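Local coordinates for protein putative glyoxalase (Bacillus halodurans C-125, PDB 3CT8) that binds zinc and is probably a metal-dependent lyase or related enzyme of the glyoxalase/bleomycin resistance/dioxygenase superfamily, at residues Glu25-His30 with Val69-Arg74; Asp39-Glu44 with Asp101-Lys106; Gly86-Ala91 with Arg138-Ile143. One frame throughout, in Å; residues are numbered along the deposited sequence.

Contact 1: Glu25-His30 with Val69-Arg74; sequences EINVDH and VQTEDR
Val28 O takes two bonds from one residue, Thr71. The backbone N of Thr71 reaches Val28 O at 2.7 Å, and Thr71 OG1 meets the same oxygen at 2.8 Å from above the carbonyl plane, well off its lone pairs. That hydroxyl stands over the carbonyl because chi1 of -59° sets OG1 beside its own backbone N; it has a further partner in Thr85 of the second subunit. Behind this, strands 21-28 and 64-70 run parallel: Val69 N bonds to Ile26 O, and Val28 N bonds to Val69 O at 2.7 Å. The latter oxygen also receives a CA-H...O contact from Asn27.

Past the end of the strand pairing, the amide of Gln70 takes over. Its chain is bent at chi2 (64°), which turns the amide back toward the opposite backbone, and NE2 divides its two bonds between Asp29 O, at 2.9 Å, and Thr71 O, both acceptors lying close to the amide plane. OE1 accepts from Leu31 N, at the start of the helix, one residue after the N-cap position held by His30.

On the face that carries Asn27 and Val69, these two stand side by side, and CG2 of Val69 lies 4.0 Å from CD of Glu25. The amide nitrogen of Asn27 is held by Arg84 O of the second subunit, where the sheet runs on through an antiparallel ladder with strand 21-28. The amide of Asn27 and the hydroxyl of Thr71 are thus met by the second subunit, the backbone groups and Gln70 within the chain, so the chemistry ties the strand-to-helix turn to strand 64-70 just where the subunits meet.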
loop_
_atom_site.group_PDB
_atom_site.type_symbol
_atom_site.label_atom_id
_atom_site.label_comp_id
_atom_site.label_asym_id
_atom_site.label_seq_id
_atom_site.Cartn_x
_atom_site.Cartn_y
_atom_site.Cartn_z
ATOM N N GLU A 25 -1.641 -2.835 -5.344
ATOM C CA GLU A 25 -2.718 -3.774 -5.650
ATOM C C GLU A 25 -3.156 -4.569 -4.431
ATOM O O GLU A 25 -2.355 -5.139 -3.678
ATOM C CB GLU A 25 -2.325 -4.711 -6.788
ATOM C CG GLU A 25 -3.393 -5.671 -7.111
ATOM C CD GLU A 25 -3.011 -6.543 -8.252
ATOM O OE1 GLU A 25 -3.028 -6.054 -9.392
ATOM O OE2 GLU A 25 -2.694 -7.726 -8.013
ATOM N N ILE A 26 -4.470 -4.558 -4.267
ATOM C CA ILE A 26 -5.170 -5.210 -3.180
ATOM C C ILE A 26 -6.332 -6.097 -3.647
ATOM O O ILE A 26 -7.140 -5.744 -4.502
ATOM C CB ILE A 26 -5.764 -4.124 -2.199
ATOM C CG1 ILE A 26 -4.619 -3.269 -1.622
ATOM C CG2 ILE A 26 -6.640 -4.785 -1.066
ATOM C CD1 ILE A 26 -5.028 -2.034 -0.962
ATOM N N ASN A 27 -6.325 -7.296 -3.089
ATOM C CA ASN A 27 -7.364 -8.310 -3.278
ATOM C C ASN A 27 -8.458 -8.013 -2.299
ATOM O O ASN A 27 -8.211 -7.742 -1.139
ATOM C CB ASN A 27 -6.830 -9.674 -2.945
ATOM C CG ASN A 27 -5.794 -10.114 -3.905
ATOM O OD1 ASN A 27 -5.953 -9.894 -5.111
ATOM N ND2 ASN A 27 -4.719 -10.738 -3.404
ATOM N N VAL A 28 -9.679 -8.075 -2.787
ATOM C CA VAL A 28 -10.867 -7.789 -1.980
ATOM C C VAL A 28 -11.815 -8.973 -2.000
ATOM O O VAL A 28 -11.878 -9.729 -2.988
ATOM C CB VAL A 28 -11.617 -6.503 -2.475
ATOM C CG1 VAL A 28 -10.767 -5.237 -2.260
ATOM C CG2 VAL A 28 -12.066 -6.629 -3.957
ATOM N N ASP A 29 -12.555 -9.090 -0.896
ATOM C CA ASP A 29 -13.479 -10.187 -0.682
ATOM C C ASP A 29 -14.694 -10.129 -1.572
ATOM O O ASP A 29 -15.056 -11.115 -2.221
ATOM C CB ASP A 29 -13.950 -10.192 0.763
ATOM C CG ASP A 29 -14.770 -11.408 1.095
ATOM O OD1 ASP A 29 -14.380 -12.504 0.639
ATOM O OD2 ASP A 29 -15.772 -11.277 1.837
ATOM N N HIS A 30 -15.360 -8.983 -1.560
ATOM C CA HIS A 30 -16.587 -8.800 -2.378
ATOM C C HIS A 30 -16.436 -7.525 -3.157
ATOM O O HIS A 30 -16.726 -6.448 -2.670
ATOM C CB HIS A 30 -17.830 -8.760 -1.500
ATOM C CG HIS A 30 -19.126 -8.720 -2.252
ATOM N ND1 HIS A 30 -19.823 -9.862 -2.598
ATOM C CD2 HIS A 30 -19.898 -7.680 -2.647
ATOM C CE1 HIS A 30 -20.946 -9.524 -3.207
ATOM N NE2 HIS A 30 -21.018 -8.205 -3.242
ATOM N N VAL A 69 -8.746 -5.904 -6.853
ATOM C CA VAL A 69 -9.097 -7.143 -7.563
ATOM C C VAL A 69 -9.872 -8.134 -6.684
ATOM O O VAL A 69 -9.698 -8.215 -5.456
ATOM C CB VAL A 69 -7.836 -7.812 -8.097
ATOM C CG1 VAL A 69 -8.210 -8.956 -9.088
ATOM C CG2 VAL A 69 -6.979 -6.790 -8.799
ATOM N N GLN A 70 -10.783 -8.843 -7.336
ATOM C CA GLN A 70 -11.609 -9.852 -6.667
ATOM C C GLN A 70 -10.766 -11.041 -6.237
ATOM O O GLN A 70 -10.083 -11.664 -7.023
ATOM C CB GLN A 70 -12.748 -10.323 -7.589
ATOM C CG GLN A 70 -13.547 -11.490 -7.063
ATOM C CD GLN A 70 -14.294 -11.165 -5.804
ATOM O OE1 GLN A 70 -15.074 -10.214 -5.752
ATOM N NE2 GLN A 70 -14.095 -11.981 -4.789
ATOM N N THR A 71 -10.808 -11.321 -4.946
ATOM C CA THR A 71 -10.095 -12.478 -4.383
ATOM C C THR A 71 -10.707 -13.739 -4.993
ATOM O O THR A 71 -11.928 -13.865 -5.056
ATOM C CB THR A 71 -10.273 -12.562 -2.852
ATOM O OG1 THR A 71 -9.775 -11.366 -2.267
ATOM C CG2 THR A 71 -9.562 -13.774 -2.272
ATOM N N GLU A 72 -9.852 -14.644 -5.458
ATOM C CA GLU A 72 -10.307 -15.895 -6.042
ATOM C C GLU A 72 -11.028 -16.746 -4.971
ATOM O O GLU A 72 -10.731 -16.703 -3.771
ATOM C CB GLU A 72 -9.150 -16.648 -6.722
ATOM C CG GLU A 72 -8.584 -15.927 -7.987
ATOM C CD GLU A 72 -7.255 -16.512 -8.539
ATOM O OE1 GLU A 72 -6.970 -17.706 -8.370
ATOM O OE2 GLU A 72 -6.488 -15.748 -9.169
ATOM N N ASP A 73 -12.008 -17.503 -5.434
ATOM C CA ASP A 73 -12.809 -18.373 -4.557
ATOM C C ASP A 73 -11.973 -19.192 -3.603
ATOM O O ASP A 73 -12.109 -19.116 -2.388
ATOM C CB ASP A 73 -13.666 -19.319 -5.383
ATOM C CG ASP A 73 -14.764 -18.600 -6.125
ATOM O OD1 ASP A 73 -14.862 -17.368 -5.956
ATOM O OD2 ASP A 73 -15.527 -19.267 -6.865
ATOM N N ARG A 74 -11.104 -19.973 -4.196
ATOM C CA ARG A 74 -10.209 -20.875 -3.463
ATOM C C ARG A 74 -9.272 -20.187 -2.466
ATOM O O ARG A 74 -8.559 -20.861 -1.713
ATOM C CB ARG A 74 -9.402 -21.752 -4.448
ATOM C CG ARG A 74 -8.601 -20.935 -5.454
ATOM C CD ARG A 74 -7.687 -21.746 -6.356
ATOM N NE ARG A 74 -6.904 -20.808 -7.161
ATOM C CZ ARG A 74 -5.829 -21.133 -7.863
ATOM N NH1 ARG A 74 -5.388 -22.380 -7.844
ATOM N NH2 ARG A 74 -5.171 -20.203 -8.555
#

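Contact 2: Asp39-Glu44 with Asp101-Lys106; sequences DWLLGE and DELTQK
Leu103 of helix 97-110 sets its CD2 methyl against both Trp40 and Glu44 of helix 31-44, lying 4.1 Å from CZ2 of Trp40 and 3.8 Å from CB of Glu44. Leu41 meets the same methyl through CD1, so one branch of the leucine serves three residues on the opposing helix. The segments 39-44 and 101-106 run nearly antiparallel, at 162°, with their axes 12.1 Å apart at closest, and side chains do all the bridging.

Trp40 is the second large contributor. Its CG is anti to the backbone N (chi1 167°), which extends the indole across the gap until CZ2 comes within 3.4 Å of CB of Lys106. Within its own helix, CG of Glu44 sits above one face of the indole, offset toward the rim, and NE1 makes a weak bond to Glu44 OE2.

That oxygen is also the target of Lys106. The lysine chain curls at chi2, chi3 and chi4, bringing NZ to 2.9 Å from OE2 in a salt bridge whose hydrogen-bond geometry is weak. NZ pairs within its own helix with OE2 of Glu102, more loosely, at 3.4 Å. Glu102 OE2 has a stronger partner in Lys99, and Lys99 also lies at long range from Glu44 OE1. The two carboxylates, with OE1 of Glu44 3.9 Å from OE2 of Glu102, would repel each other; Lys106 beside them, with Lys99, probably offsets this. The helices are therefore joined by apolar packing around Leu103, with a salt-bridge network along one flank whose one bond across the gap, from Lys106 to Glu44, is weak in its geometry.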
loop_
_atom_site.group_PDB
_atom_site.type_symbol
_atom_site.label_atom_id
_atom_site.label_comp_id
_atom_site.label_asym_id
_atom_site.label_seq_id
_atom_site.Cartn_x
_atom_site.Cartn_y
_atom_site.Cartn_z
ATOM N N ASP A 39 -15.056 3.902 -4.505
ATOM C CA ASP A 39 -15.490 4.889 -5.483
ATOM C C ASP A 39 -15.795 6.179 -4.728
ATOM O O ASP A 39 -15.474 7.303 -5.179
ATOM C CB ASP A 39 -16.760 4.475 -6.229
ATOM C CG ASP A 39 -16.516 3.526 -7.400
ATOM O OD1 ASP A 39 -15.361 3.159 -7.731
ATOM O OD2 ASP A 39 -17.547 3.180 -8.027
ATOM N N TRP A 40 -16.433 5.986 -3.566
ATOM C CA TRP A 40 -16.867 7.101 -2.733
ATOM C C TRP A 40 -15.698 7.846 -2.131
ATOM O O TRP A 40 -15.525 9.064 -2.313
ATOM C CB TRP A 40 -17.898 6.696 -1.641
ATOM C CG TRP A 40 -18.021 7.820 -0.671
ATOM C CD1 TRP A 40 -18.656 8.998 -0.870
ATOM C CD2 TRP A 40 -17.369 7.925 0.612
ATOM N NE1 TRP A 40 -18.465 9.835 0.215
ATOM C CE2 TRP A 40 -17.682 9.192 1.138
ATOM C CE3 TRP A 40 -16.556 7.069 1.361
ATOM C CZ2 TRP A 40 -17.223 9.614 2.370
ATOM C CZ3 TRP A 40 -16.110 7.486 2.582
ATOM C CH2 TRP A 40 -16.450 8.752 3.078
ATOM N N LEU A 41 -14.838 7.098 -1.466
ATOM C CA LEU A 41 -13.694 7.728 -0.799
ATOM C C LEU A 41 -12.709 8.370 -1.763
ATOM O O LEU A 41 -12.309 9.520 -1.598
ATOM C CB LEU A 41 -12.962 6.748 0.105
ATOM C CG LEU A 41 -11.891 7.461 0.943
ATOM C CD1 LEU A 41 -12.494 8.568 1.867
ATOM C CD2 LEU A 41 -11.079 6.423 1.750
ATOM N N LEU A 42 -12.306 7.594 -2.750
ATOM C CA LEU A 42 -11.326 8.033 -3.740
ATOM C C LEU A 42 -11.969 9.136 -4.538
ATOM O O LEU A 42 -11.321 10.042 -5.016
ATOM C CB LEU A 42 -10.842 6.877 -4.624
ATOM C CG LEU A 42 -10.140 5.740 -3.842
ATOM C CD1 LEU A 42 -9.531 4.648 -4.773
ATOM C CD2 LEU A 42 -9.028 6.336 -2.895
ATOM N N GLY A 43 -13.292 9.083 -4.578
ATOM C CA GLY A 43 -14.092 10.079 -5.272
ATOM C C GLY A 43 -13.950 11.364 -4.476
ATOM O O GLY A 43 -13.593 12.404 -4.996
ATOM N N GLU A 44 -14.175 11.261 -3.180
ATOM C CA GLU A 44 -14.080 12.432 -2.305
ATOM C C GLU A 44 -12.646 13.012 -2.258
ATOM O O GLU A 44 -12.443 14.196 -2.003
ATOM C CB GLU A 44 -14.560 12.088 -0.888
ATOM C CG GLU A 44 -16.065 11.789 -0.741
ATOM C CD GLU A 44 -16.942 13.067 -0.795
ATOM O OE1 GLU A 44 -16.388 14.177 -0.948
ATOM O OE2 GLU A 44 -18.186 12.984 -0.659
ATOM N N ASP A 101 -13.166 16.442 9.033
ATOM C CA ASP A 101 -14.459 16.489 9.740
ATOM C C ASP A 101 -15.590 16.108 8.796
ATOM O O ASP A 101 -16.507 15.379 9.132
ATOM C CB ASP A 101 -14.751 17.878 10.345
ATOM C CG ASP A 101 -13.828 18.233 11.489
ATOM O OD1 ASP A 101 -13.205 17.325 12.086
ATOM O OD2 ASP A 101 -13.739 19.440 11.798
ATOM N N GLU A 102 -15.516 16.634 7.598
ATOM C CA GLU A 102 -16.531 16.369 6.586
ATOM C C GLU A 102 -16.599 14.899 6.289
ATOM O O GLU A 102 -17.673 14.325 6.249
ATOM C CB GLU A 102 -16.213 17.143 5.297
ATOM C CG GLU A 102 -17.087 16.808 4.091
ATOM C CD GLU A 102 -16.732 17.627 2.859
ATOM O OE1 GLU A 102 -16.666 18.873 2.964
ATOM O OE2 GLU A 102 -16.553 17.027 1.781
ATOM N N LEU A 103 -15.435 14.284 6.101
ATOM C CA LEU A 103 -15.372 12.850 5.771
ATOM C C LEU A 103 -15.927 11.990 6.892
ATOM O O LEU A 103 -16.562 10.973 6.652
ATOM C CB LEU A 103 -13.935 12.410 5.423
ATOM C CG LEU A 103 -13.349 12.912 4.085
ATOM C CD1 LEU A 103 -11.847 12.624 3.946
ATOM C CD2 LEU A 103 -14.119 12.297 2.930
ATOM N N THR A 104 -15.676 12.437 8.114
ATOM C CA THR A 104 -16.105 11.726 9.335
ATOM C C THR A 104 -17.623 11.674 9.386
ATOM O O THR A 104 -18.240 10.636 9.666
ATOM C CB THR A 104 -15.587 12.423 10.624
ATOM O OG1 THR A 104 -14.157 12.409 10.637
ATOM C CG2 THR A 104 -16.094 11.720 11.904
ATOM N N GLN A 105 -18.213 12.826 9.108
ATOM C CA GLN A 105 -19.667 12.945 9.084
ATOM C C GLN A 105 -20.247 12.077 8.000
ATOM O O GLN A 105 -21.241 11.417 8.238
ATOM C CB GLN A 105 -20.155 14.381 8.983
ATOM C CG GLN A 105 -20.278 14.997 10.350
ATOM C CD GLN A 105 -21.285 14.247 11.248
ATOM O OE1 GLN A 105 -21.173 14.265 12.479
ATOM N NE2 GLN A 105 -22.245 13.558 10.629
ATOM N N LYS A 106 -19.614 12.080 6.828
ATOM C CA LYS A 106 -20.065 11.236 5.710
ATOM C C LYS A 106 -20.018 9.792 6.058
ATOM O O LYS A 106 -20.916 9.036 5.718
ATOM C CB LYS A 106 -19.286 11.403 4.384
ATOM C CG LYS A 106 -20.015 12.284 3.413
ATOM C CD LYS A 106 -19.968 13.729 3.771
ATOM C CE LYS A 106 -18.725 14.334 3.257
ATOM N NZ LYS A 106 -18.753 14.409 1.756
#

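Contact 3: Gly86-Ala91 with Arg138-Ile143; sequences GLNHLA and RIKVEI. With ZN (zinc ion), chain B.
OD1 of Asn88 is gripped by a water, which donates to it at 2.8 Å and accepts from NZ of Lys140 on the neighbouring strand, and by ND1 of His89, which donates on a lone pair in the carbonyl plane; the modelled 2.5 Å from ND1 to OD1 is short and uncertain in detail. The setting is the metal-bearing sheet of the vicinal oxygen chelate fold, where strands 86-93 and 140-144 run parallel. His89 and Glu142 project from the same face and bind zinc, joined there by His23 of the second subunit, so the site lies at the dimer interface.

The Asn88 bond probably holds the histidine ring: with ND1 occupied as a donor, NE2 is left to the metal, at 2.3 Å. His89 CG sits between its backbone N and carbonyl carbon (chi1 70°), which lifts the ring off the strand toward the zinc. The carboxylate of Glu142 arrives on an extended chain, and its plane is turned 26° from that of the ring. OE2 of Glu142 is tied to His128 NE2, a second-shell bond that probably steadies the carboxylate.

Lys140, next to His89 on this face, bends at chi3 and lays CE over one face of the imidazole, 3.9 Å from the ring centroid. Its NZ has a further partner in Tyr116 OH. Away from the metal, Leu87 CD2 packs at 3.9 Å against CG2 of Ile139, and Ile26 packs on both. Among the backbone bonds, Glu142 N to Leu90 O is 2.9 Å and nearly in line with the carbonyl; Lys140 N to Asn88 O is weak. At the zinc itself, the glutamate oxygen bound is OE1, 2.1 Å from the metal.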
loop_
_atom_site.group_PDB
_atom_site.type_symbol
_atom_site.label_atom_id
_atom_site.label_comp_id
_atom_site.label_asym_id
_atom_site.label_seq_id
_atom_site.Cartn_x
_atom_site.Cartn_y
_atom_site.Cartn_z
ATOM N N GLY A 86 1.286 -8.590 6.486
ATOM C CA GLY A 86 0.740 -8.024 5.272
ATOM C C GLY A 86 0.178 -6.618 5.549
ATOM O O GLY A 86 0.612 -5.921 6.457
ATOM N N LEU A 87 -0.863 -6.220 4.823
ATOM C CA LEU A 87 -1.402 -4.839 5.013
ATOM C C LEU A 87 -2.173 -4.588 6.308
ATOM O O LEU A 87 -3.007 -5.384 6.710
ATOM C CB LEU A 87 -2.288 -4.460 3.813
ATOM C CG LEU A 87 -2.906 -3.044 3.702
ATOM C CD1 LEU A 87 -1.804 -1.972 3.522
ATOM C CD2 LEU A 87 -3.930 -2.927 2.567
ATOM N N ASN A 88 -1.859 -3.459 6.951
ATOM C CA ASN A 88 -2.584 -3.032 8.142
ATOM C C ASN A 88 -3.491 -1.876 7.737
ATOM O O ASN A 88 -4.676 -1.883 7.977
ATOM C CB ASN A 88 -1.676 -2.566 9.286
ATOM C CG ASN A 88 -2.492 -2.047 10.480
ATOM O OD1 ASN A 88 -2.600 -0.833 10.665
ATOM N ND2 ASN A 88 -3.185 -2.950 11.184
ATOM N N HIS A 89 -2.895 -0.832 7.187
ATOM C CA HIS A 89 -3.678 0.330 6.711
ATOM C C HIS A 89 -3.040 1.239 5.679
ATOM O O HIS A 89 -1.824 1.257 5.467
ATOM C CB HIS A 89 -4.154 1.179 7.870
ATOM C CG HIS A 89 -3.096 1.950 8.589
ATOM N ND1 HIS A 89 -2.261 1.392 9.546
ATOM C CD2 HIS A 89 -2.849 3.287 8.601
ATOM C CE1 HIS A 89 -1.525 2.355 10.081
ATOM N NE2 HIS A 89 -1.854 3.507 9.519
ATOM N N LEU A 90 -3.927 2.003 5.055
ATOM C CA LEU A 90 -3.563 2.999 4.058
ATOM C C LEU A 90 -3.985 4.338 4.600
ATOM O O LEU A 90 -5.048 4.471 5.193
ATOM C CB LEU A 90 -4.292 2.779 2.732
ATOM C CG LEU A 90 -4.093 1.525 1.871
ATOM C CD1 LEU A 90 -4.952 1.659 0.608
ATOM C CD2 LEU A 90 -2.574 1.385 1.578
ATOM N N ALA A 91 -3.152 5.349 4.397
ATOM C CA ALA A 91 -3.504 6.679 4.875
ATOM C C ALA A 91 -3.317 7.622 3.747
ATOM O O ALA A 91 -2.358 7.481 2.964
ATOM C CB ALA A 91 -2.677 7.129 6.092
ATOM N N ARG A 138 -12.425 -4.726 6.163
ATOM C CA ARG A 138 -11.823 -4.547 7.482
ATOM C C ARG A 138 -10.385 -4.003 7.347
ATOM O O ARG A 138 -9.570 -4.030 8.272
ATOM C CB ARG A 138 -11.855 -5.774 8.371
ATOM C CG ARG A 138 -13.116 -5.902 9.200
ATOM C CD ARG A 138 -14.064 -6.947 8.756
ATOM N NE ARG A 138 -13.827 -8.239 9.436
ATOM C CZ ARG A 138 -13.004 -9.197 9.014
ATOM N NH1 ARG A 138 -12.301 -9.039 7.892
ATOM N NH2 ARG A 138 -12.879 -10.313 9.714
ATOM N N ILE A 139 -10.066 -3.518 6.159
ATOM C CA ILE A 139 -8.773 -2.879 5.991
ATOM C C ILE A 139 -8.958 -1.510 6.645
ATOM O O ILE A 139 -9.983 -0.824 6.447
ATOM C CB ILE A 139 -8.381 -2.728 4.509
ATOM C CG1 ILE A 139 -8.104 -4.117 3.876
ATOM C CG2 ILE A 139 -7.137 -1.822 4.394
ATOM C CD1 ILE A 139 -7.943 -4.108 2.327
ATOM N N LYS A 140 -7.987 -1.137 7.466
ATOM C CA LYS A 140 -7.993 0.161 8.159
ATOM C C LYS A 140 -7.565 1.267 7.187
ATOM O O LYS A 140 -6.603 1.116 6.416
ATOM C CB LYS A 140 -7.133 0.135 9.451
ATOM C CG LYS A 140 -7.182 1.440 10.250
ATOM C CD LYS A 140 -6.580 1.331 11.636
ATOM C CE LYS A 140 -5.088 1.134 11.673
ATOM N NZ LYS A 140 -4.521 1.041 13.100
ATOM N N VAL A 141 -8.350 2.346 7.206
ATOM C CA VAL A 141 -8.173 3.488 6.346
ATOM C C VAL A 141 -8.161 4.761 7.165
ATOM O O VAL A 141 -9.022 4.981 8.014
ATOM C CB VAL A 141 -9.310 3.593 5.302
ATOM C CG1 VAL A 141 -9.013 4.725 4.333
ATOM C CG2 VAL A 141 -9.443 2.325 4.514
ATOM N N GLU A 142 -7.160 5.577 6.867
ATOM C CA GLU A 142 -6.893 6.865 7.530
ATOM C C GLU A 142 -6.760 8.046 6.571
ATOM O O GLU A 142 -6.170 7.954 5.485
ATOM C CB GLU A 142 -5.580 6.723 8.339
ATOM C CG GLU A 142 -5.059 7.947 9.080
ATOM C CD GLU A 142 -3.653 7.671 9.638
ATOM O OE1 GLU A 142 -3.277 6.462 9.631
ATOM O OE2 GLU A 142 -2.920 8.608 10.046
ATOM N N ILE A 143 -7.358 9.153 6.990
ATOM C CA ILE A 143 -7.282 10.447 6.247
ATOM C C ILE A 143 -6.739 11.448 7.280
ATOM O O ILE A 143 -7.353 11.698 8.313
ATOM C CB ILE A 143 -8.589 10.892 5.537
ATOM C CG1 ILE A 143 -9.076 9.801 4.592
ATOM C CG2 ILE A 143 -8.357 12.137 4.752
ATOM C CD1 ILE A 143 -9.819 8.700 5.329
HETATM ZN ZN ZN B . -1.349 5.690 10.076
HETATM O O HOH W 1 -1.731 0.382 13.060
#

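Contact 3 is the buried one, near the centre of the chain, while contacts 1 and 2 are partly buried and lie on opposite sides of that centre. Contacts 1 and 3 each join parallel strands, but in different sheets: contact 1 settles its polar groups with backbone and side-chain bonds, contact 3 also builds a metal site. Contact 2 joins helices by side chains alone. The contacts interlock through apolar atoms: Ile26 of contact 1 packs on Ile139, Leu87 and Leu90 of contact 3, while Val141 and Ile143, further along the segment of Ile139, meet Leu41 and Leu103 of contact 2. Both strand contacts touch the second subunit.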